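Local coordinates for thiosulfate sulfurtransferase (Pseudomonas aeruginosa, PDB 1YT8), which probably transfers sulfur from thiosulfate to cyanide, as a sulfurtransferase built from repeated rhodanese-like domains, at residues Thr282-Leu286 and Val317-Arg321. Sequence-based numbering, arbitrary orientation.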
loop_
_atom_site.group_PDB
_atom_site.type_symbol
_atom_site.label_atom_id
_atom_site.label_comp_id
_atom_site.label_asym_id
_atom_site.label_seq_id
_atom_site.Cartn_x
_atom_site.Cartn_y
_atom_site.Cartn_z
ATOM N N THR A 282 14.067 6.175 -12.771
ATOM C CA THR A 282 13.789 5.743 -11.408
ATOM C C THR A 282 13.735 4.217 -11.450
ATOM O O THR A 282 12.974 3.648 -12.228
ATOM C CB THR A 282 12.417 6.256 -10.919
ATOM O OG1 THR A 282 12.432 7.687 -10.848
ATOM C CG2 THR A 282 12.100 5.683 -9.546
ATOM N N THR A 283 14.539 3.562 -10.621
ATOM C CA THR A 283 14.570 2.103 -10.584
ATOM C C THR A 283 14.301 1.599 -9.171
ATOM O O THR A 283 15.086 1.847 -8.260
ATOM C CB THR A 283 15.947 1.567 -11.053
ATOM O OG1 THR A 283 16.202 2.017 -12.389
ATOM C CG2 THR A 283 15.967 0.042 -11.028
ATOM N N TYR A 284 13.181 0.904 -8.995
ATOM C CA TYR A 284 12.804 0.356 -7.695
ATOM C C TYR A 284 13.253 -1.103 -7.615
ATOM O O TYR A 284 12.870 -1.913 -8.455
ATOM C CB TYR A 284 11.279 0.389 -7.515
ATOM C CG TYR A 284 10.622 1.752 -7.558
ATOM C CD1 TYR A 284 10.704 2.629 -6.474
ATOM C CD2 TYR A 284 9.863 2.142 -8.662
ATOM C CE1 TYR A 284 10.039 3.861 -6.487
ATOM C CE2 TYR A 284 9.197 3.369 -8.686
ATOM C CZ TYR A 284 9.289 4.219 -7.597
ATOM O OH TYR A 284 8.635 5.424 -7.625
ATOM N N LEU A 285 14.056 -1.436 -6.609
ATOM C CA LEU A 285 14.521 -2.810 -6.409
ATOM C C LEU A 285 13.600 -3.404 -5.343
ATOM O O LEU A 285 13.676 -3.024 -4.174
ATOM C CB LEU A 285 15.971 -2.812 -5.918
ATOM C CG LEU A 285 16.613 -4.181 -5.669
ATOM C CD1 LEU A 285 16.583 -5.014 -6.954
ATOM C CD2 LEU A 285 18.044 -3.984 -5.190
ATOM N N LEU A 286 12.749 -4.343 -5.747
ATOM C CA LEU A 286 11.756 -4.932 -4.843
ATOM C C LEU A 286 11.809 -6.451 -4.635
ATOM O O LEU A 286 11.883 -7.212 -5.594
ATOM C CB LEU A 286 10.367 -4.549 -5.347
ATOM C CG LEU A 286 10.215 -3.086 -5.776
ATOM C CD1 LEU A 286 8.888 -2.906 -6.494
ATOM C CD2 LEU A 286 10.306 -2.173 -4.565
ATOM N N VAL A 317 4.177 1.969 -3.455
ATOM C CA VAL A 317 5.613 1.753 -3.614
ATOM C C VAL A 317 6.161 2.434 -4.867
ATOM O O VAL A 317 7.068 3.265 -4.791
ATOM C CB VAL A 317 5.915 0.238 -3.690
ATOM C CG1 VAL A 317 7.414 -0.002 -3.802
ATOM C CG2 VAL A 317 5.342 -0.460 -2.457
ATOM N N ALA A 318 5.615 2.065 -6.019
ATOM C CA ALA A 318 6.032 2.646 -7.291
ATOM C C ALA A 318 5.089 3.798 -7.604
ATOM O O ALA A 318 4.186 3.677 -8.433
ATOM C CB ALA A 318 5.975 1.592 -8.391
ATOM N N SER A 319 5.310 4.919 -6.926
ATOM C CA SER A 319 4.480 6.102 -7.084
ATOM C C SER A 319 4.821 6.929 -8.318
ATOM O O SER A 319 4.040 7.786 -8.735
ATOM C CB SER A 319 4.579 6.959 -5.819
ATOM O OG SER A 319 4.196 6.190 -4.687
ATOM N N VAL A 320 5.990 6.680 -8.896
ATOM C CA VAL A 320 6.402 7.388 -10.098
ATOM C C VAL A 320 5.925 6.568 -11.292
ATOM O O VAL A 320 6.515 5.542 -11.626
ATOM C CB VAL A 320 7.938 7.532 -10.171
ATOM C CG1 VAL A 320 8.338 8.164 -11.499
ATOM C CG2 VAL A 320 8.437 8.381 -9.004
ATOM N N ARG A 321 4.840 7.014 -11.920
ATOM C CA ARG A 321 4.300 6.318 -13.081
ATOM C C ARG A 321 5.318 6.492 -14.204
ATOM O O ARG A 321 5.760 7.610 -14.479
ATOM C CB ARG A 321 2.949 6.925 -13.477
ATOM C CG ARG A 321 2.220 6.178 -14.588
ATOM C CD ARG A 321 1.962 4.713 -14.229
ATOM N NE ARG A 321 1.087 4.080 -15.212
ATOM C CZ ARG A 321 0.929 2.768 -15.353
ATOM N NH1 ARG A 321 1.592 1.924 -14.572
ATOM N NH2 ARG A 321 0.095 2.298 -16.274
#
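The ring of Tyr284 is the middle of this buried contact, reaching from the strand into the curve of 317-321. Ala318 lies over one face of it: its CA sits 4.0 Å from the ring centroid in a CH-pi contact, and its CB is 3.7 Å from Tyr284 CE2. Further along the strand, Leu286 CD2 packs on Val317 CG1 at 3.7 Å. In the other direction Val320 reaches both the tyrosine, with CG2 3.3 Å from Tyr284 OH, and Thr282, whose OG1 is 4.2 Å from Val320 CG1. Thr282, Tyr284 and Leu286 all point their CA-to-CB bonds toward the loop, which runs roughly antiparallel to the strand, while Thr283 and Leu285 pack on the other face, against helix 269-277. At the polar edge, Val320 N donates to Tyr284 OH (3.2 Å), so the phenol takes up a backbone NH. The same hydroxyl also hydrogen-bonds Arg58 O, and Ser319 OG is held by Asp315 O, just before the loop. Strand 283-287 lies inside a parallel sheet of order 1-5-4-2-3, and 317-321 covers one face of it on the way to the neighbouring strand 324-328: the alpha/beta layering of a rhodanese domain.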